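Local structure of putative hydrolase (Acinetobacter sp. NBRC 100985, 4XUK) at residues Thr17-Gly22 / Leu69-Ser74; Gly75-Phe80 / Ile117-Val122; His108-His113 / Tyr236-Lys241; Lys144-Leu149 / Asn156-Val161; Gly217-Ser222 / Val244-Lys249. The protein probably hydrolyses organophosphorus triesters, and possibly lactones, as a two-zinc enzyme of the metallo-beta-lactamase superfamily. The protein carries 2 engineered substitutions. All coordinates share one frame; numbering follows the deposited sequence.

Interaction 1 (Thr17-Gly22 / Leu69-Ser74). Engineered in segment 69-74: Ile70 (natural residue Val).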
# COMPACT_ATOMS: atom_id res chain seq x y z
N THR A 17 -2.01 -4.91 14.06
CA THR A 17 -0.93 -4.03 13.66
C THR A 17 0.04 -4.79 12.77
O THR A 17 0.66 -5.77 13.21
CB THR A 17 -0.16 -3.50 14.87
OG1 THR A 17 -1.08 -2.97 15.84
CG2 THR A 17 0.81 -2.41 14.45
N ALA A 18 0.17 -4.35 11.52
CA ALA A 18 1.17 -4.93 10.62
C ALA A 18 2.52 -4.38 11.03
O ALA A 18 2.64 -3.17 11.26
CB ALA A 18 0.87 -4.57 9.18
N LEU A 19 3.52 -5.25 11.14
CA LEU A 19 4.87 -4.84 11.53
C LEU A 19 5.89 -5.31 10.50
O LEU A 19 5.94 -6.50 10.15
CB LEU A 19 5.23 -5.45 12.88
CG LEU A 19 4.33 -5.06 14.06
CD1 LEU A 19 4.78 -5.79 15.34
CD2 LEU A 19 4.35 -3.54 14.24
N LEU A 20 6.71 -4.37 10.02
CA LEU A 20 7.72 -4.68 8.99
C LEU A 20 9.03 -5.12 9.64
O LEU A 20 9.53 -4.47 10.56
CB LEU A 20 7.96 -3.46 8.09
CG LEU A 20 8.97 -3.65 6.94
CD1 LEU A 20 8.54 -4.76 5.98
CD2 LEU A 20 9.18 -2.36 6.16
N ASP A 21 9.58 -6.24 9.16
CA ASP A 21 10.88 -6.70 9.63
C ASP A 21 11.98 -6.22 8.70
O ASP A 21 13.10 -5.98 9.12
CB ASP A 21 10.93 -8.23 9.73
CG ASP A 21 12.03 -8.69 10.67
OD1 ASP A 21 12.06 -8.22 11.84
OD2 ASP A 21 12.87 -9.51 10.26
N GLY A 22 11.65 -6.08 7.42
CA GLY A 22 12.66 -5.72 6.43
C GLY A 22 12.21 -6.20 5.07
O GLY A 22 11.11 -6.75 4.93
N LEU A 69 -2.89 -9.40 23.89
CA LEU A 69 -2.16 -8.91 22.74
C LEU A 69 -1.36 -10.09 22.23
O LEU A 69 -0.50 -10.64 22.93
CB LEU A 69 -1.22 -7.79 23.16
CG LEU A 69 -0.49 -7.08 22.02
CD1 LEU A 69 -1.49 -6.42 21.07
CD2 LEU A 69 0.47 -6.06 22.59
N ILE A 70 -1.65 -10.50 21.00
CA ILE A 70 -0.98 -11.67 20.48
C ILE A 70 -0.13 -11.35 19.23
O ILE A 70 -0.55 -10.60 18.34
CB ILE A 70 -1.99 -12.86 20.34
CG1 ILE A 70 -2.03 -13.38 18.93
CG2 ILE A 70 -3.40 -12.50 20.84
CD1 ILE A 70 -1.07 -14.43 18.81
N LEU A 71 1.08 -11.90 19.20
CA LEU A 71 2.00 -11.65 18.09
C LEU A 71 2.06 -12.87 17.18
O LEU A 71 2.23 -14.00 17.64
CB LEU A 71 3.40 -11.30 18.64
CG LEU A 71 4.55 -11.01 17.68
CD1 LEU A 71 4.25 -9.78 16.83
CD2 LEU A 71 5.87 -10.84 18.43
N ILE A 72 1.90 -12.64 15.88
CA ILE A 72 1.88 -13.75 14.92
C ILE A 72 3.08 -13.68 14.00
O ILE A 72 3.13 -12.86 13.07
CB ILE A 72 0.53 -13.79 14.19
CG1 ILE A 72 -0.60 -13.83 15.23
CG2 ILE A 72 0.44 -15.01 13.27
CD1 ILE A 72 -2.00 -13.79 14.67
N ASP A 73 4.06 -14.55 14.28
CA ASP A 73 5.43 -14.45 13.75
C ASP A 73 6.16 -13.21 14.30
O ASP A 73 5.54 -12.35 14.91
CB ASP A 73 5.48 -14.56 12.21
CG ASP A 73 5.06 -15.94 11.74
OD1 ASP A 73 5.09 -16.88 12.57
OD2 ASP A 73 4.69 -16.09 10.55
N SER A 74 7.48 -13.12 14.11
CA SER A 74 8.24 -12.09 14.83
C SER A 74 9.41 -11.52 14.05
O SER A 74 10.21 -10.73 14.58
CB SER A 74 8.79 -12.66 16.13
OG SER A 74 9.72 -13.71 15.85
O HOH W 1 12.61 -9.63 14.03
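Leu19 and Leu71 meet on one face of a mixed beta sheet in the metallo-beta-lactamase fold, reaching across from strands that are not immediate neighbours. Strand 54-64 runs between 14-26 and 69-72 and is antiparallel to both, so the two strands are parallel to each other and the two segments meet through a leucine pair and a water bridge rather than by strand pairing. Leu19 projects directly at the other strand. Leu71 leaves its backbone at an angle to the line of approach and closes the gap with its branched end, because CG lies anti to the backbone N (chi1 179°). One methyl from each leucine makes the touch, Leu19 CD1 to Leu71 CD1 at 4.3 Å. Helix 87-93 packs over Leu19 through Val87, Asn90 and Leu91, while Leu71 also rests on Ile104 and Phe125.

Further along, where strand 69-72 has given way to a loop, the contact turns polar. The carboxylate of Asp21 is buried and well gripped: OD2 accepts from the backbone N of Ala76 and of Gly85, OD1 from that of Val87. The last of these lies at the start of the helix 87-93, whose end would be expected to favour a negative charge there. Ser74 turns its side chain away, its OG bonding His113 O, and presents its carbonyl instead. Asp21 OD1 and Ser74 O, both acceptors, stand 4.2 Å apart and cannot bond directly. A single water resolves this by donating one hydrogen to each, 2.7 Å from Asp21 OD1 and 2.7 Å from Ser74 O, the two oxygens subtending about 102° at it.

Interaction 2 (Gly75-Phe80 / Ile117-Val122)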
# COMPACT_ATOMS: atom_id res chain seq x y z
N GLY A 75 9.55 -11.93 12.79
CA GLY A 75 10.67 -11.47 11.99
C GLY A 75 11.93 -12.25 12.33
O GLY A 75 11.88 -13.23 13.08
N ALA A 76 13.07 -11.78 11.82
CA ALA A 76 14.29 -12.58 11.78
C ALA A 76 15.34 -12.20 12.82
O ALA A 76 16.38 -12.84 12.90
CB ALA A 76 14.92 -12.50 10.40
N ALA A 77 15.06 -11.16 13.61
CA ALA A 77 16.08 -10.57 14.47
C ALA A 77 17.38 -10.41 13.67
O ALA A 77 17.36 -9.85 12.59
CB ALA A 77 16.30 -11.41 15.72
N SER A 78 18.47 -10.97 14.18
CA SER A 78 19.78 -10.97 13.54
C SER A 78 20.16 -12.26 12.81
O SER A 78 21.26 -12.42 12.46
CB SER A 78 20.88 -10.75 14.57
OG SER A 78 20.70 -9.65 15.37
N CYS A 79 19.23 -13.18 12.63
CA CYS A 79 19.53 -14.51 12.11
C CYS A 79 19.86 -14.50 10.61
O CYS A 79 20.44 -15.47 10.10
CB CYS A 79 18.36 -15.45 12.37
SG CYS A 79 18.20 -16.00 14.11
N PHE A 80 19.49 -13.42 9.91
CA PHE A 80 19.69 -13.36 8.45
C PHE A 80 20.42 -12.10 8.04
O PHE A 80 20.34 -11.68 6.89
CB PHE A 80 18.35 -13.43 7.71
CG PHE A 80 17.83 -14.82 7.51
CD1 PHE A 80 18.71 -15.89 7.37
CD2 PHE A 80 16.47 -15.07 7.45
CE1 PHE A 80 18.24 -17.18 7.18
CE2 PHE A 80 15.99 -16.36 7.25
CZ PHE A 80 16.87 -17.42 7.12
N ILE A 117 11.71 -13.62 18.32
CA ILE A 117 11.25 -13.73 19.70
C ILE A 117 12.36 -13.43 20.71
O ILE A 117 12.07 -13.18 21.89
CB ILE A 117 10.58 -15.10 20.03
CG1 ILE A 117 11.58 -16.26 19.98
CG2 ILE A 117 9.40 -15.35 19.08
CD1 ILE A 117 10.96 -17.65 20.26
N SER A 118 13.60 -13.43 20.25
CA SER A 118 14.75 -13.21 21.13
C SER A 118 15.77 -12.30 20.45
O SER A 118 15.73 -12.13 19.23
CB SER A 118 15.42 -14.55 21.48
OG SER A 118 14.52 -15.40 22.16
N LYS A 119 16.67 -11.73 21.24
CA LYS A 119 17.78 -10.94 20.69
C LYS A 119 18.94 -11.03 21.64
O LYS A 119 18.75 -10.92 22.85
CB LYS A 119 17.37 -9.47 20.54
CG LYS A 119 18.44 -8.60 19.86
CD LYS A 119 18.53 -8.89 18.36
CE LYS A 119 19.61 -8.00 17.71
NZ LYS A 119 19.47 -7.89 16.23
N ASP A 120 20.15 -11.23 21.11
CA ASP A 120 21.34 -11.43 21.94
C ASP A 120 21.11 -12.59 22.91
O ASP A 120 21.64 -12.58 24.03
CB ASP A 120 21.69 -10.15 22.74
CG ASP A 120 22.32 -9.06 21.88
OD1 ASP A 120 22.25 -9.13 20.63
OD2 ASP A 120 22.90 -8.11 22.46
N GLY A 121 20.31 -13.57 22.51
CA GLY A 121 20.07 -14.74 23.36
C GLY A 121 19.13 -14.55 24.56
O GLY A 121 19.01 -15.44 25.41
N VAL A 122 18.46 -13.40 24.64
CA VAL A 122 17.44 -13.21 25.68
C VAL A 122 16.08 -12.83 25.09
O VAL A 122 16.01 -12.23 24.01
CB VAL A 122 17.93 -12.27 26.83
CG1 VAL A 122 19.27 -11.70 26.49
CG2 VAL A 122 16.92 -11.16 27.15
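Ala77 and Ser118 form the close part of this contact. The methyl of Ala77 points straight at the second segment and rests on a backbone carbonyl, CB lying 3.6 Å from Ser118 O. Ala77 occupies the second position of the type II' turn from Ala76 to Cys79, which is closed by a 2.9 Å bond from Cys79 N to Ala76 O. Its phi is positive there (45°), and from this position its CB points to the carbonyl. The aliphatic part of Lys119 flanks the same methyl, CD standing 4.3 Å from Ala77 CB.

Beyond this the contact thins out toward solvent. Lys119 bends at chi2 (73°) and is otherwise extended, so that its ammonium end arrives at the hydroxyl of Ser78. The modelled separation of Lys119 NZ and Ser78 OG, 2.3 Å, is too short for an ordinary hydrogen bond; both residues are exposed, Lys119 also touches a crystal neighbour, and the exact placement is doubtful. Lys119 opens a type I' turn through Asp120 and Gly121 to Val122.

Among its neighbours, the loop 75-80 is tied by the Cys79-Cys115 disulfide to the chain just after helix 111-114. Strand 118-119, paired with 122-123 in a small hairpin, lies against helix 151-173, where Ser118 OG bonds Ala167 O and Ile117 packs on Ile168.

Interaction 3 (His108-His113 / Tyr236-Lys241). With ZN (zinc ion), chain D; ZN (zinc ion), chain C.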
# COMPACT_ATOMS: atom_id res chain seq x y z
N HIS A 108 5.47 -21.20 11.45
CA HIS A 108 6.50 -22.24 11.30
C HIS A 108 7.81 -21.72 11.89
O HIS A 108 7.89 -20.56 12.31
CB HIS A 108 6.69 -22.66 9.83
CG HIS A 108 7.05 -21.54 8.90
ND1 HIS A 108 6.35 -20.34 8.87
CD2 HIS A 108 8.00 -21.44 7.94
CE1 HIS A 108 6.88 -19.56 7.95
NE2 HIS A 108 7.88 -20.20 7.37
N LEU A 109 8.83 -22.57 11.91
CA LEU A 109 10.07 -22.24 12.60
C LEU A 109 11.21 -21.77 11.69
O LEU A 109 12.37 -21.76 12.12
CB LEU A 109 10.53 -23.43 13.46
CG LEU A 109 9.61 -23.82 14.62
CD1 LEU A 109 10.09 -25.11 15.28
CD2 LEU A 109 9.57 -22.71 15.65
N HIS A 110 10.92 -21.37 10.45
CA HIS A 110 11.94 -20.72 9.64
C HIS A 110 12.43 -19.48 10.40
O HIS A 110 11.65 -18.83 11.09
CB HIS A 110 11.43 -20.38 8.21
CG HIS A 110 11.64 -21.49 7.22
ND1 HIS A 110 10.97 -21.56 6.02
CD2 HIS A 110 12.46 -22.58 7.26
CE1 HIS A 110 11.35 -22.64 5.36
NE2 HIS A 110 12.25 -23.28 6.09
N PRO A 111 13.74 -19.18 10.31
CA PRO A 111 14.33 -18.10 11.12
C PRO A 111 13.69 -16.73 10.93
O PRO A 111 13.72 -15.94 11.88
CB PRO A 111 15.78 -18.08 10.64
CG PRO A 111 16.05 -19.53 10.25
CD PRO A 111 14.76 -19.96 9.59
N ASP A 112 13.11 -16.45 9.77
CA ASP A 112 12.51 -15.13 9.55
C ASP A 112 11.12 -15.04 10.18
O ASP A 112 10.41 -14.05 10.01
CB ASP A 112 12.49 -14.78 8.06
CG ASP A 112 11.83 -15.86 7.23
OD1 ASP A 112 12.12 -17.05 7.44
OD2 ASP A 112 11.03 -15.50 6.35
N HIS A 113 10.74 -16.07 10.94
CA HIS A 113 9.48 -16.05 11.67
C HIS A 113 9.68 -16.23 13.16
O HIS A 113 8.95 -15.62 13.96
CB HIS A 113 8.55 -17.10 11.09
CG HIS A 113 8.29 -16.91 9.64
ND1 HIS A 113 7.13 -16.35 9.15
CD2 HIS A 113 9.09 -17.12 8.56
CE1 HIS A 113 7.21 -16.25 7.84
NE2 HIS A 113 8.38 -16.72 7.45
N TYR A 236 12.23 -22.31 -1.42
CA TYR A 236 12.15 -22.34 0.03
C TYR A 236 11.23 -23.45 0.57
O TYR A 236 11.34 -23.83 1.75
CB TYR A 236 11.65 -20.98 0.58
CG TYR A 236 12.51 -19.78 0.20
CD1 TYR A 236 13.90 -19.85 0.23
CD2 TYR A 236 11.92 -18.57 -0.17
CE1 TYR A 236 14.67 -18.75 -0.11
CE2 TYR A 236 12.69 -17.48 -0.51
CZ TYR A 236 14.06 -17.57 -0.48
OH TYR A 236 14.83 -16.48 -0.81
N ASP A 237 10.30 -23.92 -0.25
CA ASP A 237 9.38 -24.98 0.16
C ASP A 237 10.16 -26.27 0.43
O ASP A 237 10.98 -26.68 -0.39
CB ASP A 237 8.33 -25.24 -0.93
CG ASP A 237 7.38 -24.08 -1.12
OD1 ASP A 237 7.20 -23.28 -0.18
OD2 ASP A 237 6.79 -23.96 -2.22
N ILE A 238 9.93 -26.90 1.58
CA ILE A 238 10.58 -28.19 1.85
C ILE A 238 9.91 -29.30 1.03
O ILE A 238 10.58 -30.18 0.47
CB ILE A 238 10.60 -28.53 3.36
CG1 ILE A 238 11.55 -27.58 4.10
CG2 ILE A 238 11.04 -29.98 3.58
CD1 ILE A 238 11.48 -27.67 5.60
N ASP A 239 8.59 -29.25 0.95
CA ASP A 239 7.86 -30.12 0.03
C ASP A 239 7.08 -29.24 -0.94
O ASP A 239 5.95 -28.85 -0.66
CB ASP A 239 6.92 -31.05 0.79
CG ASP A 239 6.22 -32.08 -0.10
OD1 ASP A 239 6.08 -31.86 -1.33
OD2 ASP A 239 5.80 -33.11 0.43
N PRO A 240 7.69 -28.92 -2.10
CA PRO A 240 7.07 -28.01 -3.06
C PRO A 240 5.74 -28.50 -3.62
O PRO A 240 4.84 -27.69 -3.84
CB PRO A 240 8.11 -27.90 -4.19
CG PRO A 240 9.12 -28.98 -3.92
CD PRO A 240 9.09 -29.22 -2.45
N LYS A 241 5.61 -29.79 -3.85
CA LYS A 241 4.37 -30.30 -4.33
C LYS A 241 3.24 -30.10 -3.36
O LYS A 241 2.22 -29.66 -3.73
CB LYS A 241 4.47 -31.75 -4.74
CG LYS A 241 3.98 -31.98 -6.15
CD LYS A 241 4.71 -31.09 -7.18
CE LYS A 241 4.20 -29.63 -7.29
NZ LYS A 241 3.21 -29.35 -8.30
ZN ZN D . 9.27 -19.92 5.56
ZN ZN C . 9.25 -16.81 5.63
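The backbones of His110 and Tyr236 come no closer than 9.7 Å between CA atoms, so the gap is spanned mainly by one imidazole. His110 directs its ring at the second segment, CE1 meeting Tyr236 O at 3.8 Å near the ring plane, at its edge. Ile238 CD1 approaches the same ring obliquely, 4.5 Å from His110 NE2, while the Tyr236 ring leads away.

Residues 108-113 spell the HxHxDH motif of the metallo-beta-lactamase superfamily. One zinc takes His108 NE2 at 2.3 Å and His110 ND1 at 2.4 Å, with His197 and Asp218 completing the site. The other takes Asp112 OD2 at 2.3 Å and His113 NE2 at 2.0 Å, together with Asp218 and His265. The ligand rings pack closely without stacking: His108 points CE1 at the face of the His113 ring, 3.1 Å above its plane and over its centre. On the second segment, Asp237 OD1 bonds His197 ND1 and thereby orients another ligand of the first zinc.

Since His110 uses ND1 for the metal, its CE1 lies between the zinc-bound and the outer nitrogen, and coordination may polarise that C-H toward the carbonyl of Tyr236, a weak electrostatic attraction at most.

Interaction 4 (Lys144-Leu149 / Asn156-Val161)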
# COMPACT_ATOMS: atom_id res chain seq x y z
N LYS A 144 17.42 -36.82 15.00
CA LYS A 144 17.45 -37.92 14.07
C LYS A 144 17.02 -37.53 12.71
O LYS A 144 17.17 -38.25 11.79
CB LYS A 144 16.54 -39.02 14.56
CG LYS A 144 17.26 -40.10 15.33
CD LYS A 144 16.80 -40.16 16.75
CE LYS A 144 15.74 -41.21 16.94
NZ LYS A 144 14.74 -41.20 15.86
N GLN A 145 16.47 -36.36 12.59
CA GLN A 145 15.89 -35.91 11.34
C GLN A 145 16.95 -35.64 10.27
O GLN A 145 16.71 -35.82 9.07
CB GLN A 145 15.05 -34.66 11.59
CG GLN A 145 14.32 -34.16 10.37
CD GLN A 145 13.36 -35.19 9.82
OE1 GLN A 145 13.40 -35.50 8.63
NE2 GLN A 145 12.50 -35.72 10.67
N ALA A 146 18.13 -35.22 10.71
CA ALA A 146 19.19 -34.80 9.80
C ALA A 146 19.66 -35.92 8.87
O ALA A 146 20.05 -35.66 7.74
CB ALA A 146 20.37 -34.23 10.58
N ALA A 147 19.64 -37.16 9.36
CA ALA A 147 20.03 -38.30 8.52
C ALA A 147 18.91 -38.68 7.56
O ALA A 147 19.16 -39.32 6.53
CB ALA A 147 20.44 -39.49 9.39
N LYS A 148 17.68 -38.28 7.89
CA LYS A 148 16.50 -38.60 7.09
C LYS A 148 16.32 -37.72 5.85
O LYS A 148 15.38 -37.91 5.08
CB LYS A 148 15.24 -38.53 7.96
CG LYS A 148 15.22 -39.46 9.16
CD LYS A 148 13.88 -39.41 9.88
CE LYS A 148 13.88 -40.27 11.14
NZ LYS A 148 12.61 -40.12 11.91
N LEU A 149 17.21 -36.74 5.67
CA LEU A 149 17.17 -35.93 4.46
C LEU A 149 18.44 -36.05 3.62
O LEU A 149 19.51 -36.40 4.14
CB LEU A 149 16.78 -34.47 4.75
CG LEU A 149 17.08 -33.78 6.08
CD1 LEU A 149 18.55 -33.60 6.20
CD2 LEU A 149 16.39 -32.43 6.13
N ASN A 156 22.02 -26.97 5.43
CA ASN A 156 21.02 -25.94 5.66
C ASN A 156 20.14 -26.24 6.87
O ASN A 156 19.92 -25.38 7.71
CB ASN A 156 20.16 -25.72 4.41
CG ASN A 156 19.13 -24.61 4.60
OD1 ASN A 156 19.48 -23.43 4.65
ND2 ASN A 156 17.86 -24.99 4.71
N TYR A 157 19.66 -27.48 6.97
CA TYR A 157 18.80 -27.89 8.07
C TYR A 157 19.48 -27.68 9.42
O TYR A 157 18.93 -27.02 10.31
CB TYR A 157 18.40 -29.37 7.88
CG TYR A 157 17.68 -29.98 9.06
CD1 TYR A 157 16.31 -29.82 9.23
CD2 TYR A 157 18.37 -30.74 10.00
CE1 TYR A 157 15.65 -30.39 10.30
CE2 TYR A 157 17.72 -31.30 11.08
CZ TYR A 157 16.36 -31.12 11.22
OH TYR A 157 15.71 -31.68 12.29
N LEU A 158 20.70 -28.17 9.55
CA LEU A 158 21.46 -28.08 10.77
C LEU A 158 21.70 -26.63 11.16
O LEU A 158 21.65 -26.25 12.29
CB LEU A 158 22.78 -28.80 10.62
CG LEU A 158 23.01 -30.21 11.17
CD1 LEU A 158 21.82 -31.12 11.24
CD2 LEU A 158 24.20 -30.93 10.59
N GLY A 159 21.97 -25.84 10.15
CA GLY A 159 22.20 -24.42 10.35
C GLY A 159 20.97 -23.72 10.87
O GLY A 159 21.06 -22.95 11.84
N THR A 160 19.81 -23.96 10.26
CA THR A 160 18.62 -23.33 10.81
C THR A 160 18.17 -23.94 12.14
O THR A 160 17.68 -23.21 13.00
CB THR A 160 17.43 -23.13 9.81
OG1 THR A 160 16.26 -23.82 10.26
CG2 THR A 160 17.80 -23.54 8.42
N VAL A 161 18.40 -25.23 12.36
CA VAL A 161 18.15 -25.82 13.68
C VAL A 161 18.84 -25.02 14.80
O VAL A 161 18.23 -24.73 15.84
CB VAL A 161 18.52 -27.32 13.76
CG1 VAL A 161 18.55 -27.80 15.21
CG2 VAL A 161 17.52 -28.15 12.97
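Tyr157 of helix 151-173 reaches into the loop 144-149, and nearly every atom of its side chain meets something there. With CG anti to the backbone N (chi1 171°), the ring leaves the helix pointing at the loop. Its base is touched by Leu149, whose CD2 lies 4.1 Å from Tyr157 CB and 4.0 Å from CG, the two side chains crossing at about a right angle. Along one flank, CE2 comes within 4.0 Å of Ala146 CB. Farther out, CZ is 3.8 Å from Gln145 CG, and the hydroxyl at the tip presses on Gln145 CB, 3.1 Å from OH. The Gln145 amide itself turns away, its plane 68° from that of the ring. One ring face is covered from within the helix by Val161 CG2, 3.6 Å above the plane and displaced toward the rim. Beside the tyrosine, Leu158 CD1 packs unusually tightly on Ala146 CB, at 3.5 Å.

The preceding helix 134-141 encloses the ring further: Phe139 meets it edge-to-face, and Trp140 meets it with nearly parallel planes. Helix 151-173 is thus joined to the connection leading into it.

Across the two segments the contact is van der Waals, largely between apolar groups, while the buried phenol is satisfied from elsewhere: OH bonds Phe139 O, with a weak second bond to Asp142 O. Apolar contact along its length and a polar bond at its end together would limit how far the ring can shift.

Interaction 5 (Gly217-Ser222 / Val244-Lys249). With ZN (zinc ion), chain D; ZN (zinc ion), chain C.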
# COMPACT_ATOMS: atom_id res chain seq x y z
N GLY A 217 0.70 -17.19 6.91
CA GLY A 217 2.07 -17.66 6.93
C GLY A 217 2.63 -17.75 5.52
O GLY A 217 2.27 -16.96 4.63
N ASP A 218 3.51 -18.72 5.30
CA ASP A 218 4.27 -18.79 4.06
C ASP A 218 3.71 -19.76 3.02
O ASP A 218 4.45 -20.51 2.40
CB ASP A 218 5.72 -19.18 4.36
CG ASP A 218 6.52 -18.03 4.90
OD1 ASP A 218 5.93 -17.01 5.32
OD2 ASP A 218 7.76 -18.14 4.88
N ILE A 219 2.40 -19.72 2.80
CA ILE A 219 1.81 -20.48 1.71
C ILE A 219 1.98 -19.70 0.41
O ILE A 219 1.56 -20.14 -0.66
CB ILE A 219 0.32 -20.74 1.95
CG1 ILE A 219 -0.45 -19.42 2.03
CG2 ILE A 219 0.13 -21.54 3.24
CD1 ILE A 219 -1.95 -19.59 2.13
N VAL A 220 2.61 -18.52 0.50
CA VAL A 220 2.92 -17.73 -0.69
C VAL A 220 4.06 -16.73 -0.43
O VAL A 220 4.20 -16.21 0.70
CB VAL A 220 1.64 -17.04 -1.26
CG1 VAL A 220 1.28 -15.79 -0.46
CG2 VAL A 220 1.83 -16.71 -2.72
N HIS A 221 4.86 -16.45 -1.46
CA HIS A 221 6.03 -15.58 -1.31
C HIS A 221 6.04 -14.38 -2.24
O HIS A 221 7.05 -13.68 -2.34
CB HIS A 221 7.31 -16.38 -1.51
CG HIS A 221 7.66 -17.25 -0.35
ND1 HIS A 221 6.90 -18.34 0.02
CD2 HIS A 221 8.68 -17.18 0.54
CE1 HIS A 221 7.44 -18.91 1.09
NE2 HIS A 221 8.51 -18.22 1.42
N SER A 222 4.94 -14.12 -2.92
CA SER A 222 4.92 -13.05 -3.93
C SER A 222 3.48 -12.68 -4.24
O SER A 222 2.60 -13.54 -4.17
CB SER A 222 5.62 -13.55 -5.20
OG SER A 222 4.99 -14.71 -5.73
N VAL A 244 2.28 -26.38 -3.04
CA VAL A 244 1.41 -25.95 -4.13
C VAL A 244 -0.02 -26.40 -3.87
O VAL A 244 -0.96 -25.62 -4.01
CB VAL A 244 1.91 -26.48 -5.50
CG1 VAL A 244 0.86 -26.30 -6.57
CG2 VAL A 244 3.20 -25.77 -5.90
N GLU A 245 -0.19 -27.67 -3.49
CA GLU A 245 -1.52 -28.19 -3.18
C GLU A 245 -2.17 -27.34 -2.10
O GLU A 245 -3.36 -27.01 -2.18
CB GLU A 245 -1.43 -29.64 -2.72
CG GLU A 245 -0.87 -30.59 -3.78
CD GLU A 245 -0.67 -31.99 -3.24
OE1 GLU A 245 -0.17 -32.86 -4.00
OE2 GLU A 245 -1.00 -32.23 -2.05
N THR A 246 -1.39 -26.99 -1.08
CA THR A 246 -1.91 -26.20 0.03
C THR A 246 -2.34 -24.80 -0.42
O THR A 246 -3.43 -24.34 -0.08
CB THR A 246 -0.89 -26.07 1.15
OG1 THR A 246 -0.70 -27.35 1.76
CG2 THR A 246 -1.39 -25.10 2.21
N ARG A 247 -1.49 -24.12 -1.19
CA ARG A 247 -1.85 -22.79 -1.68
C ARG A 247 -3.11 -22.81 -2.57
O ARG A 247 -4.00 -21.98 -2.40
CB ARG A 247 -0.69 -22.15 -2.45
CG ARG A 247 -1.07 -20.83 -3.15
CD ARG A 247 0.11 -20.28 -3.96
NE ARG A 247 1.31 -20.53 -3.20
CZ ARG A 247 2.27 -21.37 -3.54
NH1 ARG A 247 2.25 -22.05 -4.70
NH2 ARG A 247 3.29 -21.52 -2.71
N LEU A 248 -3.19 -23.72 -3.51
CA LEU A 248 -4.32 -23.79 -4.36
C LEU A 248 -5.61 -24.02 -3.58
O LEU A 248 -6.60 -23.45 -3.86
CB LEU A 248 -4.11 -24.86 -5.38
CG LEU A 248 -3.05 -24.63 -6.44
CD1 LEU A 248 -2.91 -25.89 -7.26
CD2 LEU A 248 -3.38 -23.43 -7.30
N LYS A 249 -5.56 -24.86 -2.58
CA LYS A 249 -6.73 -25.06 -1.73
C LYS A 249 -7.12 -23.79 -0.98
O LYS A 249 -8.30 -23.43 -0.92
CB LYS A 249 -6.47 -26.17 -0.71
CG LYS A 249 -7.72 -26.95 -0.38
CD LYS A 249 -8.06 -26.89 1.07
CE LYS A 249 -7.00 -27.57 1.90
NZ LYS A 249 -7.42 -27.63 3.32
ZN ZN D . 9.27 -19.92 5.56
ZN ZN C . 9.25 -16.81 5.63
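Arg247 grips the backbone carbonyl of Ile219 with two N-H groups. The stronger bond runs from NE, 2.6 Å from Ile219 O with an N-H...O angle of 145°, and meets the carbonyl almost end-on (C=O...NE 160°). A weak one comes from NH2, 3.0 Å from Ile219 O. The oxygen lies at the guanidinium edge, slightly tilted from its plane. An extended chain that bends at chi3 (-39°) lays the guanidinium beside this oxygen. Val220 crosses the arginine at about a right angle, CG2 resting 3.9 Å from Arg247 NE, and Ile219 CG2 meets Thr246 CG2 at 4.0 Å.

The gripped loop follows strand 211-215 and carries the bridging aspartate of the dinuclear metallo-beta-lactamase fold. Asp218 OD2 binds both zinc ions, at 2.1 Å from the one shared with Asp112, His113 and His265, and at 2.4 Å from the one shared with His108, His110 and His197. The arginine therefore stands behind the metal ligand, holding the peptide of the very next residue.

Farther out, Arg247 NH1 bonds Pro230 O, which steadies the far end of the guanidinium, and Thr246 OG1 bonds Ala195 O. Ile219 is sunk among Gln250, Phe251 and Phe254 of the same helix, 240-257.

In the fold
From the N terminus, interaction 1 closes the first loop, joining strands 14-26 and 69-72 of the first sheet. Interaction 2 follows in series, bringing the loop after strand 69-72 to the hairpin beyond helix 111-114; the two touch directly. Interaction 3 crosses interaction 2, since residues 108-113 lie inside the loop 75-122 closes, and spans 123 residues to the start of helix 240-257. Nested within it is interaction 4, about 13 Å away between centres, a short closure tying helix 151-173 to the loop that leads into it from helix 134-141. Interaction 5 crosses interaction 3, shares helix 240-257 and both zincs with it, and brings in the loop after strand 211-215 of the second sheet.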